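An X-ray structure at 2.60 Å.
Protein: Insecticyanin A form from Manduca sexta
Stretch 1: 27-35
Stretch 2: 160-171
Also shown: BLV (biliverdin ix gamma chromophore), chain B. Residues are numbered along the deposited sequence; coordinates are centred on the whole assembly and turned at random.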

ATOM      1  N   TRP A  27       4.201  27.302 -10.218  1.00 31.88           N
ATOM      2  CA  TRP A  27       4.645  25.952 -10.521  1.00 22.30           C
ATOM      3  C   TRP A  27       4.107  25.459 -11.834  1.00 30.35           C
ATOM      4  O   TRP A  27       2.894  25.513 -12.055  1.00 32.71           O
ATOM      5  CB  TRP A  27       4.128  25.007  -9.392  1.00 18.76           C
ATOM      6  CG  TRP A  27       4.799  25.194  -8.067  1.00 21.71           C
ATOM      7  CD1 TRP A  27       4.316  25.890  -6.980  1.00 22.88           C
ATOM      8  CD2 TRP A  27       6.115  24.671  -7.703  1.00 24.25           C
ATOM      9  NE1 TRP A  27       5.254  25.826  -5.969  1.00 22.77           N
ATOM     10  CE2 TRP A  27       6.350  25.068  -6.351  1.00 32.81           C
ATOM     11  CE3 TRP A  27       7.095  23.920  -8.372  1.00 23.74           C
ATOM     12  CZ2 TRP A  27       7.532  24.746  -5.655  1.00 21.62           C
ATOM     13  CZ3 TRP A  27       8.287  23.651  -7.654  1.00 20.86           C
ATOM     14  CH2 TRP A  27       8.497  24.076  -6.347  1.00 30.52           C
ATOM     15  N   HIS A  28       5.016  24.975 -12.686  1.00 26.51           N
ATOM     16  CA  HIS A  28       4.660  24.434 -13.974  1.00 27.48           C
ATOM     17  C   HIS A  28       4.454  22.946 -13.828  1.00 32.83           C
ATOM     18  O   HIS A  28       5.229  22.250 -13.145  1.00 29.77           O
ATOM     19  CB  HIS A  28       5.754  24.614 -15.021  1.00 27.32           C
ATOM     20  CG  HIS A  28       6.113  26.061 -15.117  1.00 33.02           C
ATOM     21  ND1 HIS A  28       6.900  26.668 -14.172  1.00 38.55           N
ATOM     22  CD2 HIS A  28       5.767  26.992 -16.081  1.00 37.21           C
ATOM     23  CE1 HIS A  28       7.010  27.931 -14.551  1.00 36.59           C
ATOM     24  NE2 HIS A  28       6.351  28.168 -15.702  1.00 30.19           N
ATOM     25  N   GLU A  29       3.394  22.453 -14.455  1.00 24.90           N
ATOM     26  CA  GLU A  29       3.111  21.027 -14.372  1.00 26.66           C
ATOM     27  C   GLU A  29       3.871  20.321 -15.489  1.00 25.73           C
ATOM     28  O   GLU A  29       3.405  20.279 -16.586  1.00 26.35           O
ATOM     29  CB  GLU A  29       1.603  20.836 -14.521  1.00 16.39           C
ATOM     30  CG  GLU A  29       1.277  19.345 -14.677  1.00 21.89           C
ATOM     31  CD  GLU A  29      -0.174  19.190 -14.848  1.00 27.51           C
ATOM     32  OE1 GLU A  29      -0.968  19.263 -13.911  1.00 24.39           O
ATOM     33  OE2 GLU A  29      -0.491  19.037 -16.105  1.00 23.73           O
ATOM     34  N   ILE A  30       5.058  19.815 -15.213  1.00 22.18           N
ATOM     35  CA  ILE A  30       5.875  19.168 -16.206  1.00 21.32           C
ATOM     36  C   ILE A  30       5.194  17.928 -16.636  1.00 29.03           C
ATOM     37  O   ILE A  30       5.180  17.546 -17.792  1.00 28.59           O
ATOM     38  CB  ILE A  30       7.222  18.828 -15.555  1.00 25.67           C
ATOM     39  CG1 ILE A  30       7.955  20.091 -15.197  1.00 31.77           C
ATOM     40  CG2 ILE A  30       8.084  18.031 -16.504  1.00 25.32           C
ATOM     41  CD1 ILE A  30       8.091  21.004 -16.385  1.00 32.28           C
ATOM     42  N   ALA A  31       4.606  17.257 -15.687  1.00 28.37           N
ATOM     43  CA  ALA A  31       3.917  16.030 -16.065  1.00 29.39           C
ATOM     44  C   ALA A  31       2.945  15.676 -14.992  1.00 36.57           C
ATOM     45  O   ALA A  31       3.079  16.163 -13.854  1.00 20.45           O
ATOM     46  CB  ALA A  31       4.850  14.857 -16.209  1.00 21.33           C
ATOM     47  N   LYS A  32       1.975  14.825 -15.324  1.00 27.93           N
ATOM     48  CA  LYS A  32       1.007  14.412 -14.298  1.00 33.28           C
ATOM     49  C   LYS A  32       0.465  13.035 -14.621  1.00 33.66           C
ATOM     50  O   LYS A  32       0.679  12.593 -15.733  1.00 23.01           O
ATOM     51  CB  LYS A  32      -0.259  15.330 -14.357  1.00 22.33           C
ATOM     52  CG  LYS A  32      -0.928  15.340 -15.755  1.00 27.50           C
ATOM     53  CD  LYS A  32      -2.291  16.025 -15.807  1.00 28.44           C
ATOM     54  CE  LYS A  32      -2.813  16.264 -17.253  1.00 24.26           C
ATOM     55  NZ  LYS A  32      -2.007  17.302 -17.887  1.00 22.75           N
ATOM     56  N   LEU A  33      -0.227  12.383 -13.648  1.00 23.55           N
ATOM     57  CA  LEU A  33      -0.875  11.133 -13.921  1.00 24.39           C
ATOM     58  C   LEU A  33      -2.238  11.618 -14.499  1.00 31.96           C
ATOM     59  O   LEU A  33      -2.609  12.775 -14.167  1.00 26.55           O
ATOM     60  CB  LEU A  33      -1.146  10.304 -12.668  1.00 24.51           C
ATOM     61  CG  LEU A  33       0.106   9.698 -12.006  1.00 30.80           C
ATOM     62  CD1 LEU A  33      -0.315   8.741 -10.901  1.00 27.23           C
ATOM     63  CD2 LEU A  33       0.998   8.964 -12.956  1.00 23.75           C
ATOM     64  N   PRO A  34      -2.926  10.853 -15.345  1.00 27.83           N
ATOM     65  CA  PRO A  34      -4.183  11.323 -15.873  1.00 25.67           C
ATOM     66  C   PRO A  34      -5.177  11.754 -14.790  1.00 30.23           C
ATOM     67  O   PRO A  34      -5.227  11.129 -13.725  1.00 26.47           O
ATOM     68  CB  PRO A  34      -4.851  10.097 -16.460  1.00 27.27           C
ATOM     69  CG  PRO A  34      -3.807   9.069 -16.660  1.00 30.41           C
ATOM     70  CD  PRO A  34      -2.641   9.500 -15.831  1.00 19.18           C
ATOM     71  N   LEU A  35      -5.800  12.905 -15.041  1.00 31.97           N
ATOM     72  CA  LEU A  35      -6.778  13.549 -14.143  1.00 29.55           C
ATOM     73  C   LEU A  35      -7.854  14.179 -15.013  1.00 33.13           C
ATOM     74  O   LEU A  35      -7.543  15.136 -15.742  1.00 33.47           O
ATOM     75  CB  LEU A  35      -6.093  14.527 -13.168  1.00 23.34           C
ATOM     76  CG  LEU A  35      -7.075  15.347 -12.294  1.00 23.15           C
ATOM     77  CD1 LEU A  35      -8.051  14.411 -11.533  1.00 26.67           C
ATOM     78  CD2 LEU A  35      -6.300  16.254 -11.321  1.00 25.62           C
TER
HETATM   79  NA  BLV B 195      -6.686  18.854  -8.743  1.00 24.15           N
HETATM   80  C1A BLV B 195      -7.727  18.036  -8.457  1.00 24.98           C
HETATM   81  C2A BLV B 195      -7.608  17.371  -7.171  1.00 28.95           C
HETATM   82  C3A BLV B 195      -6.435  17.819  -6.640  1.00 17.72           C
HETATM   83  C4A BLV B 195      -5.864  18.739  -7.641  1.00 21.30           C
HETATM   84  CMA BLV B 195      -5.715  17.415  -5.297  1.00  8.95           C
HETATM   85  OA  BLV B 195      -8.667  17.895  -9.210  1.00 24.83           O
HETATM   86  CAA BLV B 195      -8.546  16.378  -6.614  1.00 21.36           C
HETATM   87  CBA BLV B 195      -8.217  15.130  -7.379  1.00 20.54           C
HETATM   88  CGA BLV B 195      -9.257  14.062  -7.045  1.00 26.58           C
HETATM   89  O1A BLV B 195      -9.023  13.160  -6.289  1.00 21.39           O
HETATM   90  O2A BLV B 195     -10.343  14.151  -7.526  1.00 28.06           O
HETATM   91  CHB BLV B 195      -4.634  19.371  -7.470  1.00 24.83           C
HETATM   92  NB  BLV B 195      -4.450  20.749  -9.482  1.00 22.06           N
HETATM   93  C1B BLV B 195      -3.904  20.100  -8.396  1.00 23.55           C
HETATM   94  C2B BLV B 195      -2.480  20.313  -8.328  1.00 18.21           C
HETATM   95  C3B BLV B 195      -2.182  21.082  -9.376  1.00 32.10           C
HETATM   96  C4B BLV B 195      -3.426  21.342 -10.109  1.00 32.87           C
HETATM   97  CMB BLV B 195      -1.535  19.776  -7.265  1.00 18.64           C
HETATM   98  CAB BLV B 195      -0.817  21.574  -9.752  1.00 30.14           C
HETATM   99  CBB BLV B 195      -0.568  21.530 -11.101  1.00 27.45           C
HETATM  100  CHC BLV B 195      -3.499  22.162 -11.243  1.00 19.54           C
HETATM  101  NC  BLV B 195      -5.789  22.106 -12.032  1.00 23.44           N
HETATM  102  C1C BLV B 195      -4.549  22.649 -11.966  1.00 32.16           C
HETATM  103  C2C BLV B 195      -4.440  23.839 -12.826  1.00 21.57           C
HETATM  104  C3C BLV B 195      -5.607  24.097 -13.421  1.00 33.68           C
HETATM  105  C4C BLV B 195      -6.491  22.973 -12.909  1.00 24.84           C
HETATM  106  CMC BLV B 195      -3.252  24.674 -12.913  1.00 22.62           C
HETATM  107  CAC BLV B 195      -6.092  25.167 -14.419  1.00 26.95           C
HETATM  108  CBC BLV B 195      -7.401  25.505 -14.488  1.00 20.73           C
HETATM  109  CHD BLV B 195      -7.845  22.736 -13.332  1.00 28.77           C
HETATM  110  ND  BLV B 195      -8.758  21.862 -11.209  1.00 25.23           N
HETATM  111  C1D BLV B 195      -8.891  22.251 -12.572  1.00 32.09           C
HETATM  112  C2D BLV B 195     -10.312  22.088 -13.010  1.00 31.24           C
HETATM  113  C3D BLV B 195     -11.023  21.609 -11.933  1.00 38.77           C
HETATM  114  C4D BLV B 195     -10.052  21.494 -10.859  1.00 32.57           C
HETATM  115  CMD BLV B 195     -10.895  22.357 -14.364  1.00 24.53           C
HETATM  116  OD  BLV B 195     -10.346  21.116  -9.750  1.00 27.26           O
HETATM  117  CAD BLV B 195     -12.468  21.308 -11.885  1.00 21.94           C
HETATM  118  CBD BLV B 195     -13.161  22.447 -11.162  1.00 20.54           C
HETATM  119  CGD BLV B 195     -14.668  22.106 -10.871  1.00 35.73           C
HETATM  120  O1D BLV B 195     -15.514  22.467 -11.626  1.00 31.02           O
HETATM  121  O2D BLV B 195     -14.996  21.454  -9.897  1.00 29.54           O
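Stretch 2 160-171: IDASKFISNDFS

Residues 160-171 lie antiparallel along residues 27-35 of the same chain, so that the end of stretch 2 sits near the start of stretch 1. Stretch 1 is a strand through Lys32 and then a loop; stretch 2 is extended at Ile160 and Asp161, makes a 3-10 turn at Ala162-Lys164, pairs as a short strand at Ile166-Ser167, and continues as a loop to Ser171, the N-cap of a helix that follows. Together the two bury 662 Å².

Trp27 makes no contact with stretch 2. The CA-to-CB bond of His28 points toward stretch 2 (chi1 m in both His28 and Phe170), and the edge of the imidazole faces the phenyl ring of Phe170 in an offset edge-to-face pair, centroids 5.5 Å apart and planes at 77°; His28 CB lies 3.8 Å from Phe170 CZ. The carbonyl of Glu29 meets the edge of the same phenyl ring, O to CE2 of Phe170 3.2 Å. The extended side chain of Glu29 (chi1 and chi2 t) brings OE2 within 2.9 Å of Asn168 ND2, which donates a hydrogen bond, and within 2.9 Å of Lys32 NZ in a salt bridge; one carboxylate oxygen thus serves both stretches. Glu29 OE1 lies 3.6 Å from CBB of the biliverdin.

Ile30, with phi/psi of -66/-39, interrupts the extended course of the strand, yet its O accepts a nearly straight hydrogen bond from Asn168 N (2.8 Å, 168°). Ala31 and Ser167 form a non-hydrogen-bonded pair, CA to CA 4.1 Å, their side chains on the same face of the sheet. This close approach is accompanied by CA-H...O contacts, Ala31 CA to Ile166 O 3.2 Å and Ser167 CA to Ile30 O 3.4 Å. Ala31 CB also rests 4.0 Å from Phe165 CB.

Lys32 and Ile166 form the hydrogen-bonded pair, with side chains on the other face: Lys32 N donates to Ile166 O at 3.0 Å, and Ile166 N donates to Lys32 O at 2.8 Å.

Beyond the strand, Leu33 CB points away, but the side chain (chi1 m, chi2 t) comes back to set CD2 over one face of the Phe165 ring, 4.1 Å from its centroid and 16° off the normal. Leu33 CD2 is also 3.7 Å from Lys164 O, against the turn closed by Lys164 N to Asp161 O (2.8 Å). Pro34 CD packs on Ile166 CD1 at 3.8 Å. Leu35 is out of reach of stretch 2; its CD2 lies 3.6 Å from OA of the biliverdin.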

ATOM      1  N   ILE A 160       3.653   5.497  -6.764  1.00 30.11           N
ATOM      2  CA  ILE A 160       3.449   6.111  -8.054  1.00 27.09           C
ATOM      3  C   ILE A 160       4.117   5.366  -9.154  1.00 40.87           C
ATOM      4  O   ILE A 160       5.294   5.127  -9.097  1.00 28.96           O
ATOM      5  CB  ILE A 160       3.986   7.505  -8.062  1.00 32.74           C
ATOM      6  CG1 ILE A 160       3.168   8.342  -7.108  1.00 24.45           C
ATOM      7  CG2 ILE A 160       3.979   8.161  -9.452  1.00 27.30           C
ATOM      8  CD1 ILE A 160       3.992   9.577  -6.749  1.00 32.59           C
ATOM      9  N   ASP A 161       3.360   5.009 -10.158  1.00 24.03           N
ATOM     10  CA  ASP A 161       3.933   4.320 -11.260  1.00 23.31           C
ATOM     11  C   ASP A 161       4.366   5.423 -12.250  1.00 27.28           C
ATOM     12  O   ASP A 161       3.573   5.988 -13.027  1.00 24.47           O
ATOM     13  CB  ASP A 161       2.867   3.458 -11.845  1.00 23.39           C
ATOM     14  CG  ASP A 161       3.333   2.739 -13.131  1.00 33.76           C
ATOM     15  OD1 ASP A 161       2.659   1.909 -13.641  1.00 32.23           O
ATOM     16  OD2 ASP A 161       4.523   3.001 -13.626  1.00 32.28           O
ATOM     17  N   ALA A 162       5.657   5.638 -12.228  1.00 24.52           N
ATOM     18  CA  ALA A 162       6.280   6.641 -13.043  1.00 25.60           C
ATOM     19  C   ALA A 162       6.059   6.522 -14.499  1.00 31.65           C
ATOM     20  O   ALA A 162       6.039   7.489 -15.248  1.00 37.01           O
ATOM     21  CB  ALA A 162       7.687   6.929 -12.645  1.00 23.63           C
ATOM     22  N   SER A 163       5.890   5.315 -14.907  1.00 35.30           N
ATOM     23  CA  SER A 163       5.676   5.091 -16.304  1.00 29.78           C
ATOM     24  C   SER A 163       4.324   5.566 -16.732  1.00 31.72           C
ATOM     25  O   SER A 163       3.991   5.532 -17.894  1.00 34.83           O
ATOM     26  CB  SER A 163       5.806   3.610 -16.601  1.00 30.41           C
ATOM     27  OG  SER A 163       4.619   2.967 -16.260  1.00 36.80           O
ATOM     28  N   LYS A 164       3.522   6.000 -15.811  1.00 32.76           N
ATOM     29  CA  LYS A 164       2.223   6.439 -16.249  1.00 23.47           C
ATOM     30  C   LYS A 164       2.171   7.957 -16.356  1.00 42.33           C
ATOM     31  O   LYS A 164       1.139   8.492 -16.640  1.00 28.04           O
ATOM     32  CB  LYS A 164       1.260   5.984 -15.224  1.00 47.45           C
ATOM     33  CG  LYS A 164       1.157   4.470 -15.215  1.00 33.02           C
ATOM     34  CD  LYS A 164       0.665   3.983 -16.560  1.00 29.43           C
ATOM     35  CE  LYS A 164       0.537   2.468 -16.681  1.00 46.20           C
ATOM     36  NZ  LYS A 164      -0.721   1.956 -16.124  1.00100.00           N
ATOM     37  N   PHE A 165       3.264   8.678 -16.118  1.00 30.12           N
ATOM     38  CA  PHE A 165       3.218  10.142 -16.225  1.00 27.14           C
ATOM     39  C   PHE A 165       3.024  10.628 -17.658  1.00 30.54           C
ATOM     40  O   PHE A 165       3.476  10.040 -18.622  1.00 37.61           O
ATOM     41  CB  PHE A 165       4.422  10.880 -15.688  1.00 31.90           C
ATOM     42  CG  PHE A 165       4.443  11.043 -14.194  1.00 28.38           C
ATOM     43  CD1 PHE A 165       3.573  11.925 -13.570  1.00 29.75           C
ATOM     44  CD2 PHE A 165       5.334  10.311 -13.409  1.00 26.44           C
ATOM     45  CE1 PHE A 165       3.582  12.058 -12.180  1.00 32.85           C
ATOM     46  CE2 PHE A 165       5.371  10.409 -12.025  1.00 32.86           C
ATOM     47  CZ  PHE A 165       4.480  11.296 -11.428  1.00 38.13           C
ATOM     48  N   ILE A 166       2.331  11.720 -17.793  1.00 31.98           N
ATOM     49  CA  ILE A 166       2.071  12.298 -19.088  1.00 25.53           C
ATOM     50  C   ILE A 166       2.623  13.705 -19.089  1.00 40.55           C
ATOM     51  O   ILE A 166       2.217  14.509 -18.256  1.00 25.74           O
ATOM     52  CB  ILE A 166       0.595  12.338 -19.358  1.00 36.02           C
ATOM     53  CG1 ILE A 166       0.069  10.918 -19.605  1.00 32.14           C
ATOM     54  CG2 ILE A 166       0.406  13.148 -20.631  1.00 31.11           C
ATOM     55  CD1 ILE A 166      -1.388  10.883 -19.165  1.00 60.32           C
ATOM     56  N   SER A 167       3.535  14.001 -20.028  1.00 31.18           N
ATOM     57  CA  SER A 167       4.199  15.312 -20.126  1.00 33.72           C
ATOM     58  C   SER A 167       3.317  16.422 -20.604  1.00 25.92           C
ATOM     59  O   SER A 167       2.506  16.176 -21.493  1.00 33.89           O
ATOM     60  CB  SER A 167       5.411  15.139 -20.981  1.00 28.81           C
ATOM     61  OG  SER A 167       6.491  14.658 -20.181  1.00100.00           O
ATOM     62  N   ASN A 168       3.438  17.611 -20.002  1.00 24.66           N
ATOM     63  CA  ASN A 168       2.637  18.770 -20.395  1.00 16.89           C
ATOM     64  C   ASN A 168       3.410  19.595 -21.461  1.00 33.40           C
ATOM     65  O   ASN A 168       4.527  19.284 -21.814  1.00 31.82           O
ATOM     66  CB  ASN A 168       2.235  19.680 -19.271  1.00 32.62           C
ATOM     67  CG  ASN A 168       0.928  20.323 -19.651  1.00 31.49           C
ATOM     68  OD1 ASN A 168       0.707  20.768 -20.792  1.00 34.83           O
ATOM     69  ND2 ASN A 168       0.040  20.327 -18.698  1.00 37.99           N
ATOM     70  N   ASP A 169       2.853  20.642 -21.986  1.00 39.15           N
ATOM     71  CA  ASP A 169       3.583  21.363 -22.989  1.00 26.59           C
ATOM     72  C   ASP A 169       3.537  22.810 -22.697  1.00 33.28           C
ATOM     73  O   ASP A 169       2.491  23.383 -22.385  1.00 30.06           O
ATOM     74  CB  ASP A 169       2.999  20.945 -24.380  1.00 32.75           C
ATOM     75  CG  ASP A 169       3.417  21.704 -25.657  1.00 40.00           C
ATOM     76  OD1 ASP A 169       2.751  21.663 -26.677  1.00 38.38           O
ATOM     77  OD2 ASP A 169       4.485  22.459 -25.562  1.00 38.75           O
ATOM     78  N   PHE A 170       4.719  23.368 -22.793  1.00 27.06           N
ATOM     79  CA  PHE A 170       4.934  24.770 -22.535  1.00 30.21           C
ATOM     80  C   PHE A 170       5.496  25.553 -23.742  1.00 40.33           C
ATOM     81  O   PHE A 170       6.132  26.584 -23.573  1.00 30.44           O
ATOM     82  CB  PHE A 170       5.857  24.940 -21.275  1.00 36.08           C
ATOM     83  CG  PHE A 170       5.096  24.414 -20.070  1.00 26.30           C
ATOM     84  CD1 PHE A 170       4.228  25.238 -19.352  1.00 32.40           C
ATOM     85  CD2 PHE A 170       5.214  23.063 -19.718  1.00 30.73           C
ATOM     86  CE1 PHE A 170       3.486  24.723 -18.288  1.00 42.98           C
ATOM     87  CE2 PHE A 170       4.494  22.523 -18.647  1.00 35.43           C
ATOM     88  CZ  PHE A 170       3.629  23.372 -17.950  1.00 23.51           C
ATOM     89  N   SER A 171       5.279  25.093 -24.962  1.00 43.41           N
ATOM     90  CA  SER A 171       5.771  25.826 -26.115  1.00 36.43           C
ATOM     91  C   SER A 171       4.994  27.134 -26.222  1.00 46.98           C
ATOM     92  O   SER A 171       3.902  27.294 -25.601  1.00 28.90           O
ATOM     93  CB  SER A 171       5.655  24.984 -27.358  1.00 25.36           C
ATOM     94  OG  SER A 171       4.299  24.949 -27.677  1.00 33.84           O
TER